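PDB 4HR6: lectin from Trichosanthes anguina, which probably binds carbohydrates as a seed lectin and is a three-chain, nontoxic homologue of the type II ribosome-inactivating proteins. Local coordinates for residues 5-10 with 15-20; 59-64 with 101-106; 65-70 with 109-114; 121-126 with 145-150. One frame throughout, in Å; residues are numbered along the deposited sequence.

Contact 1 (5-10 with 15-20)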
loop_
_atom_site.group_PDB
_atom_site.type_symbol
_atom_site.label_atom_id
_atom_site.label_comp_id
_atom_site.label_asym_id
_atom_site.label_seq_id
_atom_site.Cartn_x
_atom_site.Cartn_y
_atom_site.Cartn_z
ATOM N N LEU B 5 12.184 14.896 -17.872
ATOM C CA LEU B 5 12.682 16.168 -17.368
ATOM C C LEU B 5 11.662 16.820 -16.495
ATOM O O LEU B 5 10.468 16.787 -16.743
ATOM C CB LEU B 5 13.006 17.148 -18.492
ATOM C CG LEU B 5 14.087 16.745 -19.488
ATOM C CD1 LEU B 5 14.264 17.854 -20.515
ATOM C CD2 LEU B 5 15.403 16.455 -18.789
ATOM N N LEU B 6 12.178 17.514 -15.507
ATOM C CA LEU B 6 11.395 17.936 -14.407
ATOM C C LEU B 6 12.013 19.218 -13.891
ATOM O O LEU B 6 13.203 19.250 -13.587
ATOM C CB LEU B 6 11.509 16.812 -13.412
ATOM C CG LEU B 6 10.516 16.747 -12.317
ATOM C CD1 LEU B 6 10.257 15.269 -12.050
ATOM C CD2 LEU B 6 11.097 17.490 -11.137
ATOM N N THR B 7 11.219 20.270 -13.792
ATOM C CA THR B 7 11.733 21.564 -13.355
ATOM C C THR B 7 11.281 21.929 -11.940
ATOM O O THR B 7 10.131 21.764 -11.573
ATOM C CB THR B 7 11.314 22.657 -14.349
ATOM O OG1 THR B 7 11.802 22.301 -15.649
ATOM C CG2 THR B 7 11.898 24.013 -13.973
ATOM N N LEU B 8 12.210 22.423 -11.141
ATOM C CA LEU B 8 11.885 22.919 -9.808
ATOM C C LEU B 8 12.346 24.356 -9.745
ATOM O O LEU B 8 13.422 24.671 -10.232
ATOM C CB LEU B 8 12.612 22.115 -8.742
ATOM C CG LEU B 8 12.406 20.610 -8.765
ATOM C CD1 LEU B 8 13.494 19.954 -7.936
ATOM C CD2 LEU B 8 11.034 20.252 -8.232
ATOM N N THR B 9 11.534 25.219 -9.145
ATOM C CA THR B 9 11.833 26.653 -9.050
ATOM C C THR B 9 11.738 27.130 -7.593
ATOM O O THR B 9 10.725 26.947 -6.933
ATOM C CB THR B 9 10.863 27.446 -9.926
ATOM O OG1 THR B 9 10.990 26.995 -11.276
ATOM C CG2 THR B 9 11.150 28.956 -9.871
ATOM N N SER B 10 12.798 27.746 -7.093
ATOM C CA SER B 10 12.808 28.240 -5.725
ATOM C C SER B 10 11.970 29.516 -5.578
ATOM O O SER B 10 11.478 30.061 -6.557
ATOM C CB SER B 10 14.242 28.530 -5.288
ATOM O OG SER B 10 14.687 29.720 -5.897
ATOM N N SER B 15 15.514 28.374 -11.287
ATOM C CA SER B 15 15.022 27.080 -11.785
ATOM C C SER B 15 16.160 26.113 -12.086
ATOM O O SER B 15 17.186 26.495 -12.645
ATOM C CB SER B 15 14.198 27.285 -13.038
ATOM O OG SER B 15 12.921 27.775 -12.706
ATOM N N ILE B 16 15.988 24.857 -11.689
ATOM C CA ILE B 16 16.856 23.782 -12.157
ATOM C C ILE B 16 16.034 22.764 -12.936
ATOM O O ILE B 16 14.841 22.622 -12.704
ATOM C CB ILE B 16 17.582 23.073 -11.016
ATOM C CG1 ILE B 16 16.601 22.310 -10.115
ATOM C CG2 ILE B 16 18.403 24.082 -10.206
ATOM C CD1 ILE B 16 17.297 21.496 -9.050
ATOM N N THR B 17 16.679 22.084 -13.877
ATOM C CA THR B 17 16.041 21.016 -14.611
ATOM C C THR B 17 16.734 19.717 -14.249
ATOM O O THR B 17 17.940 19.577 -14.418
ATOM C CB THR B 17 16.135 21.232 -16.123
ATOM O OG1 THR B 17 15.393 22.393 -16.465
ATOM C CG2 THR B 17 15.539 20.060 -16.872
ATOM N N LEU B 18 15.940 18.761 -13.803
ATOM C CA LEU B 18 16.431 17.504 -13.312
ATOM C C LEU B 18 16.005 16.389 -14.265
ATOM O O LEU B 18 14.838 16.318 -14.665
ATOM C CB LEU B 18 15.852 17.313 -11.929
ATOM C CG LEU B 18 16.190 16.059 -11.159
ATOM C CD1 LEU B 18 17.610 16.118 -10.643
ATOM C CD2 LEU B 18 15.188 15.954 -10.019
ATOM N N ALA B 19 16.952 15.531 -14.637
ATOM C CA ALA B 19 16.694 14.467 -15.607
ATOM C C ALA B 19 16.657 13.116 -14.912
ATOM O O ALA B 19 17.515 12.800 -14.093
ATOM C CB ALA B 19 17.753 14.470 -16.710
ATOM N N ILE B 20 15.643 12.335 -15.246
ATOM C CA ILE B 20 15.349 11.088 -14.560
ATOM C C ILE B 20 15.295 9.966 -15.576
ATOM O O ILE B 20 14.606 10.081 -16.580
ATOM C CB ILE B 20 13.984 11.163 -13.834
ATOM C CG1 ILE B 20 14.136 11.825 -12.469
ATOM C CG2 ILE B 20 13.395 9.782 -13.612
ATOM C CD1 ILE B 20 14.281 13.315 -12.521
#

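Contact 2 (59-64 with 101-106)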
loop_
_atom_site.group_PDB
_atom_site.type_symbol
_atom_site.label_atom_id
_atom_site.label_comp_id
_atom_site.label_asym_id
_atom_site.label_seq_id
_atom_site.Cartn_x
_atom_site.Cartn_y
_atom_site.Cartn_z
ATOM N N ASN B 59 29.766 18.187 -16.679
ATOM C CA ASN B 59 30.621 17.830 -15.553
ATOM C C ASN B 59 30.143 16.537 -14.931
ATOM O O ASN B 59 28.945 16.267 -14.890
ATOM C CB ASN B 59 30.596 18.946 -14.521
ATOM C CG ASN B 59 31.027 20.256 -15.108
ATOM O OD1 ASN B 59 32.218 20.492 -15.261
ATOM N ND2 ASN B 59 30.066 21.110 -15.464
ATOM N N VAL B 60 31.081 15.758 -14.434
ATOM C CA VAL B 60 30.792 14.497 -13.783
ATOM C C VAL B 60 31.037 14.642 -12.278
ATOM O O VAL B 60 32.130 14.982 -11.856
ATOM C CB VAL B 60 31.687 13.378 -14.344
ATOM C CG1 VAL B 60 31.349 12.040 -13.709
ATOM C CG2 VAL B 60 31.517 13.297 -15.850
ATOM N N LEU B 61 30.021 14.362 -11.474
ATOM C CA LEU B 61 30.144 14.472 -10.020
ATOM C C LEU B 61 30.980 13.323 -9.492
ATOM O O LEU B 61 31.103 12.291 -10.137
ATOM C CB LEU B 61 28.747 14.499 -9.371
ATOM C CG LEU B 61 27.914 15.670 -9.895
ATOM C CD1 LEU B 61 26.439 15.539 -9.581
ATOM C CD2 LEU B 61 28.451 17.000 -9.381
ATOM N N ASN B 62 31.570 13.509 -8.323
ATOM C CA ASN B 62 32.410 12.489 -7.718
ATOM C C ASN B 62 31.651 11.645 -6.697
ATOM O O ASN B 62 32.216 11.192 -5.720
ATOM C CB ASN B 62 33.670 13.111 -7.101
ATOM C CG ASN B 62 33.358 14.124 -6.015
ATOM O OD1 ASN B 62 32.320 14.804 -6.043
ATOM N ND2 ASN B 62 34.272 14.251 -5.057
ATOM N N PHE B 63 30.362 11.431 -6.954
ATOM C CA PHE B 63 29.555 10.467 -6.211
ATOM C C PHE B 63 28.438 10.000 -7.133
ATOM O O PHE B 63 28.180 10.621 -8.178
ATOM C CB PHE B 63 28.954 11.077 -4.933
ATOM C CG PHE B 63 28.354 12.433 -5.128
ATOM C CD1 PHE B 63 27.060 12.577 -5.537
ATOM C CD2 PHE B 63 29.115 13.567 -4.920
ATOM C CE1 PHE B 63 26.515 13.835 -5.720
ATOM C CE2 PHE B 63 28.592 14.822 -5.109
ATOM C CZ PHE B 63 27.289 14.963 -5.510
ATOM N N ASP B 64 27.788 8.906 -6.754
ATOM C CA ASP B 64 26.750 8.335 -7.586
ATOM C C ASP B 64 25.371 8.532 -6.948
ATOM O O ASP B 64 25.243 9.160 -5.885
ATOM C CB ASP B 64 27.081 6.890 -8.003
ATOM C CG ASP B 64 27.047 5.908 -6.885
ATOM O OD1 ASP B 64 26.140 5.973 -6.032
ATOM O OD2 ASP B 64 27.906 5.008 -6.893
ATOM N N LYS B 101 29.980 22.170 -1.720
ATOM C CA LYS B 101 29.807 21.820 -0.298
ATOM C C LYS B 101 28.430 21.199 0.024
ATOM O O LYS B 101 28.349 20.276 0.809
ATOM C CB LYS B 101 29.996 23.062 0.582
ATOM C CG LYS B 101 31.442 23.357 0.940
ATOM C CD LYS B 101 31.655 24.820 1.320
ATOM C CE LYS B 101 32.141 25.662 0.146
ATOM N NZ LYS B 101 31.072 26.252 -0.710
ATOM N N LEU B 102 27.376 21.716 -0.593
ATOM C CA LEU B 102 26.007 21.390 -0.242
ATOM C C LEU B 102 25.257 20.485 -1.237
ATOM O O LEU B 102 24.051 20.257 -1.078
ATOM C CB LEU B 102 25.238 22.699 -0.067
ATOM C CG LEU B 102 25.729 23.512 1.138
ATOM C CD1 LEU B 102 25.199 24.934 1.114
ATOM C CD2 LEU B 102 25.327 22.818 2.421
ATOM N N LEU B 103 25.968 19.969 -2.239
ATOM C CA LEU B 103 25.355 19.192 -3.307
ATOM C C LEU B 103 24.788 17.855 -2.842
ATOM O O LEU B 103 23.650 17.573 -3.114
ATOM C CB LEU B 103 26.318 18.972 -4.495
ATOM C CG LEU B 103 26.468 20.087 -5.530
ATOM C CD1 LEU B 103 27.096 19.505 -6.789
ATOM C CD2 LEU B 103 25.161 20.775 -5.880
ATOM N N PRO B 104 25.591 17.018 -2.178
ATOM C CA PRO B 104 25.055 15.715 -1.778
ATOM C C PRO B 104 23.820 15.861 -0.882
ATOM O O PRO B 104 22.811 15.198 -1.081
ATOM C CB PRO B 104 26.206 15.079 -0.991
ATOM C CG PRO B 104 27.425 15.812 -1.378
ATOM C CD PRO B 104 27.014 17.174 -1.821
ATOM N N LEU B 105 23.916 16.745 0.096
ATOM C CA LEU B 105 22.810 17.016 1.004
ATOM C C LEU B 105 21.573 17.468 0.246
ATOM O O LEU B 105 20.468 16.968 0.489
ATOM C CB LEU B 105 23.218 18.103 1.995
ATOM C CG LEU B 105 22.178 18.400 3.076
ATOM C CD1 LEU B 105 22.375 17.416 4.217
ATOM C CD2 LEU B 105 22.277 19.846 3.565
ATOM N N SER B 106 21.762 18.403 -0.680
ATOM C CA SER B 106 20.645 18.956 -1.441
ATOM C C SER B 106 19.985 17.887 -2.308
ATOM O O SER B 106 18.764 17.848 -2.386
ATOM C CB SER B 106 21.082 20.174 -2.252
ATOM O OG SER B 106 21.723 21.131 -1.413
#

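Contact 3 (65-70 with 109-114)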
loop_
_atom_site.group_PDB
_atom_site.type_symbol
_atom_site.label_atom_id
_atom_site.label_comp_id
_atom_site.label_asym_id
_atom_site.label_seq_id
_atom_site.Cartn_x
_atom_site.Cartn_y
_atom_site.Cartn_z
ATOM N N ASN B 65 24.341 8.082 -7.643
ATOM C CA ASN B 65 22.988 8.382 -7.240
ATOM C C ASN B 65 22.403 7.379 -6.256
ATOM O O ASN B 65 21.220 7.388 -6.018
ATOM C CB ASN B 65 22.084 8.553 -8.466
ATOM C CG ASN B 65 22.077 7.354 -9.373
ATOM O OD1 ASN B 65 22.341 6.250 -8.952
ATOM N ND2 ASN B 65 21.734 7.571 -10.627
ATOM N N THR B 66 23.209 6.482 -5.715
ATOM C CA THR B 66 22.698 5.580 -4.687
ATOM C C THR B 66 22.634 6.376 -3.381
ATOM O O THR B 66 23.426 7.312 -3.160
ATOM C CB THR B 66 23.606 4.379 -4.447
ATOM O OG1 THR B 66 24.882 4.843 -3.987
ATOM C CG2 THR B 66 23.777 3.540 -5.722
ATOM N N PHE B 67 21.712 5.998 -2.509
ATOM C CA PHE B 67 21.607 6.666 -1.206
ATOM C C PHE B 67 22.882 6.540 -0.383
ATOM O O PHE B 67 23.300 7.499 0.268
ATOM C CB PHE B 67 20.434 6.133 -0.411
ATOM C CG PHE B 67 19.107 6.530 -0.959
ATOM C CD1 PHE B 67 18.193 5.570 -1.352
ATOM C CD2 PHE B 67 18.760 7.872 -1.070
ATOM C CE1 PHE B 67 16.962 5.941 -1.870
ATOM C CE2 PHE B 67 17.526 8.246 -1.577
ATOM C CZ PHE B 67 16.637 7.277 -1.985
ATOM N N LYS B 68 23.496 5.373 -0.391
ATOM C CA LYS B 68 24.738 5.187 0.344
ATOM C C LYS B 68 25.800 6.178 -0.114
ATOM O O LYS B 68 26.484 6.795 0.706
ATOM C CB LYS B 68 25.281 3.773 0.164
ATOM C CG LYS B 68 24.745 2.760 1.146
ATOM C CD LYS B 68 25.496 1.436 1.026
ATOM C CE LYS B 68 24.994 0.413 2.043
ATOM N NZ LYS B 68 23.577 0.010 1.803
ATOM N N SER B 69 25.950 6.330 -1.427
ATOM C CA SER B 69 26.994 7.211 -1.941
ATOM C C SER B 69 26.680 8.651 -1.545
ATOM O O SER B 69 27.564 9.421 -1.136
ATOM C CB SER B 69 27.147 7.091 -3.464
ATOM O OG SER B 69 28.205 7.930 -3.929
ATOM N N LEU B 70 25.427 9.025 -1.695
ATOM C CA LEU B 70 25.003 10.368 -1.309
ATOM C C LEU B 70 25.225 10.643 0.167
ATOM O O LEU B 70 25.673 11.731 0.531
ATOM C CB LEU B 70 23.538 10.592 -1.660
ATOM C CG LEU B 70 23.336 10.805 -3.160
ATOM C CD1 LEU B 70 21.880 10.682 -3.518
ATOM C CD2 LEU B 70 23.867 12.172 -3.569
ATOM N N VAL B 109 17.625 15.701 -0.137
ATOM C CA VAL B 109 16.348 16.359 0.070
ATOM C C VAL B 109 15.435 16.220 -1.145
ATOM O O VAL B 109 14.273 15.799 -1.041
ATOM C CB VAL B 109 16.553 17.848 0.410
ATOM C CG1 VAL B 109 15.224 18.560 0.506
ATOM C CG2 VAL B 109 17.326 18.004 1.721
ATOM N N ILE B 110 15.971 16.577 -2.311
ATOM C CA ILE B 110 15.186 16.657 -3.523
ATOM C C ILE B 110 14.711 15.269 -3.960
ATOM O O ILE B 110 13.550 15.088 -4.297
ATOM C CB ILE B 110 15.984 17.347 -4.645
ATOM C CG1 ILE B 110 16.091 18.840 -4.362
ATOM C CG2 ILE B 110 15.310 17.132 -5.990
ATOM C CD1 ILE B 110 17.266 19.505 -5.027
ATOM N N ILE B 111 15.611 14.296 -3.945
ATOM C CA ILE B 111 15.276 12.955 -4.376
ATOM C C ILE B 111 14.134 12.408 -3.508
ATOM O O ILE B 111 13.148 11.894 -4.022
ATOM C CB ILE B 111 16.537 12.041 -4.368
ATOM C CG1 ILE B 111 17.462 12.450 -5.523
ATOM C CG2 ILE B 111 16.176 10.572 -4.490
ATOM C CD1 ILE B 111 18.821 11.802 -5.472
ATOM N N GLN B 112 14.247 12.564 -2.199
ATOM C CA GLN B 112 13.216 12.044 -1.310
ATOM C C GLN B 112 11.883 12.743 -1.493
ATOM O O GLN B 112 10.853 12.094 -1.596
ATOM C CB GLN B 112 13.672 12.113 0.128
ATOM C CG GLN B 112 14.772 11.122 0.415
ATOM C CD GLN B 112 15.136 11.105 1.865
ATOM O OE1 GLN B 112 15.889 11.956 2.342
ATOM N NE2 GLN B 112 14.608 10.135 2.580
ATOM N N MET B 113 11.912 14.067 -1.578
ATOM C CA MET B 113 10.690 14.851 -1.637
ATOM C C MET B 113 10.014 14.813 -2.992
ATOM O O MET B 113 8.827 15.154 -3.090
ATOM C CB MET B 113 10.959 16.288 -1.249
ATOM C CG MET B 113 11.233 16.468 0.227
ATOM S SD MET B 113 11.507 18.185 0.711
ATOM C CE MET B 113 9.853 18.864 0.520
ATOM N N VAL B 114 10.729 14.376 -4.035
ATOM C CA VAL B 114 10.135 14.299 -5.369
ATOM C C VAL B 114 10.008 12.853 -5.863
ATOM O O VAL B 114 8.907 12.388 -6.176
ATOM C CB VAL B 114 10.946 15.133 -6.384
ATOM C CG1 VAL B 114 10.362 14.977 -7.772
ATOM C CG2 VAL B 114 10.943 16.603 -5.982
#

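Contact 4 (121-126 with 145-150)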
loop_
_atom_site.group_PDB
_atom_site.type_symbol
_atom_site.label_atom_id
_atom_site.label_comp_id
_atom_site.label_asym_id
_atom_site.label_seq_id
_atom_site.Cartn_x
_atom_site.Cartn_y
_atom_site.Cartn_z
ATOM N N ARG B 121 2.674 6.558 -1.462
ATOM C CA ARG B 121 1.654 7.423 -0.861
ATOM C C ARG B 121 2.009 7.842 0.565
ATOM O O ARG B 121 1.838 8.995 0.927
ATOM C CB ARG B 121 0.283 6.740 -0.899
ATOM C CG ARG B 121 -0.297 6.590 -2.308
ATOM C CD ARG B 121 -1.837 6.575 -2.283
ATOM N NE ARG B 121 -2.399 6.589 -3.630
ATOM C CZ ARG B 121 -2.607 5.511 -4.397
ATOM N NH1 ARG B 121 -2.325 4.282 -3.961
ATOM N NH2 ARG B 121 -3.117 5.659 -5.619
ATOM N N PHE B 122 2.588 6.942 1.348
ATOM C CA PHE B 122 2.986 7.267 2.716
ATOM C C PHE B 122 4.005 8.411 2.778
ATOM O O PHE B 122 3.950 9.270 3.679
ATOM C CB PHE B 122 3.547 6.028 3.411
ATOM C CG PHE B 122 3.927 6.259 4.829
ATOM C CD1 PHE B 122 2.952 6.350 5.807
ATOM C CD2 PHE B 122 5.248 6.410 5.194
ATOM C CE1 PHE B 122 3.295 6.578 7.133
ATOM C CE2 PHE B 122 5.600 6.644 6.512
ATOM C CZ PHE B 122 4.619 6.717 7.489
ATOM N N ILE B 123 4.916 8.442 1.805
ATOM C CA ILE B 123 5.941 9.476 1.769
ATOM C C ILE B 123 5.350 10.759 1.209
ATOM O O ILE B 123 5.589 11.826 1.721
ATOM C CB ILE B 123 7.201 9.034 0.973
ATOM C CG1 ILE B 123 7.862 7.862 1.681
ATOM C CG2 ILE B 123 8.204 10.182 0.860
ATOM C CD1 ILE B 123 8.990 7.234 0.885
ATOM N N GLU B 124 4.579 10.651 0.159
ATOM C CA GLU B 124 3.829 11.793 -0.333
ATOM C C GLU B 124 3.058 12.504 0.801
ATOM O O GLU B 124 3.127 13.731 0.936
ATOM C CB GLU B 124 2.856 11.337 -1.398
ATOM C CG GLU B 124 2.066 12.466 -2.046
ATOM C CD GLU B 124 0.867 11.960 -2.820
ATOM O OE1 GLU B 124 0.208 12.778 -3.503
ATOM O OE2 GLU B 124 0.602 10.742 -2.768
ATOM N N GLN B 125 2.330 11.723 1.597
ATOM C CA GLN B 125 1.502 12.269 2.667
ATOM C C GLN B 125 2.349 12.878 3.772
ATOM O O GLN B 125 2.020 13.934 4.279
ATOM C CB GLN B 125 0.531 11.221 3.243
ATOM C CG GLN B 125 -0.518 11.808 4.202
ATOM C CD GLN B 125 -1.375 12.883 3.551
ATOM O OE1 GLN B 125 -2.029 12.636 2.556
ATOM N NE2 GLN B 125 -1.348 14.087 4.099
ATOM N N SER B 126 3.449 12.234 4.141
ATOM C CA SER B 126 4.352 12.835 5.098
ATOM C C SER B 126 4.847 14.195 4.619
ATOM O O SER B 126 4.837 15.172 5.384
ATOM C CB SER B 126 5.531 11.924 5.387
ATOM O OG SER B 126 5.077 10.671 5.845
ATOM N N SER B 145 12.759 2.448 5.315
ATOM C CA SER B 145 12.552 1.043 4.937
ATOM C C SER B 145 11.769 0.906 3.621
ATOM O O SER B 145 11.990 -0.027 2.856
ATOM C CB SER B 145 11.876 0.246 6.070
ATOM O OG SER B 145 10.553 0.675 6.321
ATOM N N LEU B 146 10.876 1.847 3.345
ATOM C CA LEU B 146 10.199 1.884 2.062
ATOM C C LEU B 146 11.192 2.229 0.948
ATOM O O LEU B 146 11.225 1.566 -0.081
ATOM C CB LEU B 146 9.077 2.912 2.073
ATOM C CG LEU B 146 7.879 2.638 2.980
ATOM C CD1 LEU B 146 6.950 3.854 2.977
ATOM C CD2 LEU B 146 7.135 1.402 2.525
ATOM N N GLU B 147 12.012 3.256 1.165
ATOM C CA GLU B 147 12.986 3.680 0.152
ATOM C C GLU B 147 13.949 2.546 -0.204
ATOM O O GLU B 147 14.164 2.244 -1.376
ATOM C CB GLU B 147 13.770 4.899 0.638
ATOM C CG GLU B 147 12.930 6.175 0.720
ATOM C CD GLU B 147 13.672 7.331 1.369
ATOM O OE1 GLU B 147 14.850 7.174 1.720
ATOM O OE2 GLU B 147 13.083 8.405 1.552
ATOM N N ASP B 148 14.501 1.918 0.819
ATOM C CA ASP B 148 15.482 0.870 0.642
ATOM C C ASP B 148 14.911 -0.426 0.036
ATOM O O ASP B 148 15.659 -1.207 -0.550
ATOM C CB ASP B 148 16.168 0.563 1.975
ATOM C CG ASP B 148 17.081 1.690 2.449
ATOM O OD1 ASP B 148 17.411 2.610 1.674
ATOM O OD2 ASP B 148 17.474 1.645 3.621
ATOM N N ASN B 149 13.607 -0.665 0.172
ATOM C CA ASN B 149 12.995 -1.920 -0.327
ATOM C C ASN B 149 12.148 -1.807 -1.575
ATOM O O ASN B 149 11.540 -2.788 -1.987
ATOM C CB ASN B 149 12.150 -2.551 0.778
ATOM C CG ASN B 149 12.996 -3.210 1.839
ATOM O OD1 ASN B 149 13.632 -4.212 1.584
ATOM N ND2 ASN B 149 13.031 -2.639 3.010
ATOM N N TRP B 150 12.092 -0.625 -2.194
ATOM C CA TRP B 150 11.203 -0.416 -3.348
ATOM C C TRP B 150 11.433 -1.392 -4.494
ATOM O O TRP B 150 10.484 -1.881 -5.113
ATOM C CB TRP B 150 11.373 1.002 -3.876
ATOM C CG TRP B 150 10.586 1.291 -5.070
ATOM C CD1 TRP B 150 9.237 1.363 -5.151
ATOM C CD2 TRP B 150 11.086 1.602 -6.379
ATOM N NE1 TRP B 150 8.853 1.693 -6.434
ATOM C CE2 TRP B 150 9.968 1.833 -7.209
ATOM C CE3 TRP B 150 12.369 1.688 -6.933
ATOM C CZ2 TRP B 150 10.084 2.153 -8.563
ATOM C CZ3 TRP B 150 12.491 2.009 -8.281
ATOM C CH2 TRP B 150 11.352 2.251 -9.079
#

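Contact 1 (5-10 with 15-20)
Leu6 with Leu18 and Leu8 with Ile16 are the hydrogen-bonded pairs of an antiparallel beta ladder at the edge of the chain's five-stranded sheet. Leu6 O accepts from Leu18 N at 2.8 Å; the return bond, Leu6 N to Leu18 O, is weak, bent to 122° at the hydrogen. The second pair is more even: Leu8 N gives to Ile16 O at 3.1 Å and Ile16 N to Leu8 O at 3.0 Å. Between them, the alpha carbons close in on carbonyls of the other strand, as with Thr7 CA and Ile16 O at 3.3 Å. Strands 3-9 and 15-21 form the beta hairpin at the start of this chain, within the sheet of a ribosome-inactivating protein fold. Leu6, Leu8, Ile16 and Leu18 line the face turned to the helices, Leu8 resting on Ile92 and Ile16 on Leu95 of helix 85-96. On the other face Leu5 CD2 reaches Ala19 CB at 3.7 Å, while Thr7 OG1 and Thr17 OG1 pass at a slant, 3.7 Å apart, too far for a bond. Thr9 OG1 and Ser15 OG each stand beside their backbone N (chi1 -59° and -77°), which brings the hydroxyls together in a hydrogen bond of undecided direction; its 2.5 Å is short enough to be read with caution. Along its outer side, strand 3-9 pairs in parallel with a strand of a neighbouring chain, carrying the sheet across the interface.

Contact 2 (59-64 with 101-106)
Phe63, Leu61, Leu103 and Pro104 make the tight part of this contact, an entirely apolar meeting of four buried side chains. Leu61 CD2 meets Leu103 CD1 at 3.9 Å, the two side chains lying roughly perpendicular. The Phe63 ring is reached by both helix residues: Leu103 CB lies at its edge, near the ring plane, 4.2 Å from CZ, and Pro104 CG comes in obliquely, 4.0 Å from CE2. On one face of the same ring sits Leu61 CB, offset toward the rim. CG of Phe63 stands between its backbone N and carbonyl carbon (chi1 45°), which turns the ring to the helix. The contact joins the loop after strand 57-60, the sheet's last strand in this chain, to helix 103-119 of the helical core of the ribosome-inactivating protein fold. Leu102 is the N-cap residue; Pro104 follows in the first turn, where N-H groups have no i-4 acceptor within the helix, so its missing N-H costs no helix bond. Leu102 O is gripped twice, by the amide and the hydroxyl of Ser106, from opposite faces of its plane. The loose side is the outer one: Val60, Asn62 and Lys101 lie on the protein surface, and Lys101 forms a salt bridge with Asp99.

Contact 3 (65-70 with 109-114)
Ile111 of helix 103-119 fits between Phe67 and Leu70, one turn apart on the facing helix. From its CB the side chain forks. The CG2 branch goes to the phenylalanine ring, 4.0 Å from Phe67 CE2 and 4.2 Å from Phe67 CZ, approaching obliquely as the two side chains overlap while running in opposing directions. The CG1 branch, placed anti to the carbonyl carbon (chi1 -72°), runs on extended, and its CD1 ends 3.8 Å from Leu70 CD1, tip to tip. A residue further on, Gln112 CG lies a looser 4.5 Å from Phe67 CE2, again obliquely. Arg78 makes a cation-pi contact with that ring, so its surroundings are partly charged, whereas Leu70, directed toward helix 103-119 and buried, also touches Phe107 and Leu108. Helix 67-74 starts with Thr66 as N-cap: Thr66 OG1 accepts from Ser69 N at 3.1 Å, which satisfies an amide of the first turn. Packing of short helix 67-74 on long helix 103-119 belongs to the helical core of the ribosome-inactivating protein fold; in active relatives the helix matching 103-119 carries, near its end, the glutamate of the active site, and Glu116 probably occupies that position here.

Contact 4 (121-126 with 145-150)
Two successive helices of the ribosome-inactivating protein fold, 121-132 and 141-159, meet here through Phe122 and Ile123 on one and Leu146 and Glu147 on the other. Their local axes are 11.3 Å apart at closest approach and run roughly antiparallel, at 143°. Leu146 carries most of the contact: its CD1 lies 3.8 Å from Phe122 CD2, approached obliquely to the ring, 4.1 Å from Phe122 CB and 4.3 Å from Ile123 CG1. With chi1 at -178° Phe122 CG lies opposite the backbone N, which brings CD2 to the leucine; the two side chains run roughly perpendicular. Next to it, Ile123 CD1 crosses Glu147 at CG, 4.1 Å away; the carboxylate beyond it is buried, with OE1 in a salt bridge to Arg78 and OE2 hydrogen-bonded to Gln112. Within the first helix Phe122 O accepts from both the amide and the hydroxyl of Ser126, from opposite faces of its plane, and Ser126 OG lies 4.1 Å above one face of the Phe122 ring, toward the rim. Outside the pair, Phe122 stacks with Tyr264 of a neighbouring chain, and Trp150 makes a cation-pi contact with Lys119. A tryptophan on the helix matching 141-159, close to the end of the helix before 121-132, is a feature of the active-site cleft of ribosome-inactivating proteins, and Trp150 is probably its counterpart.

In the fold
Helix 103-119 ties the set together. Contacts 2 and 3 both use it, their centres about 11 Å apart, and are joined directly where Asp64 N approaches Ser69 OG at 3.0 Å, a probable hydrogen bond. Contact 1 packs on the same helix through Leu8 CD1, 3.9 Å from Ile110 CG2, so the hairpin covers a side of contact 3. Contact 3 in turn meets contact 4, where Gln112 O is 4.1 Å from Ile123 CG2. Contacts 2 and 4 lie on opposite sides of the chain's centre, about 23 Å apart between centres. Contacts 3 and 4 flank the region that, by analogy with active relatives, would hold the active-site cleft.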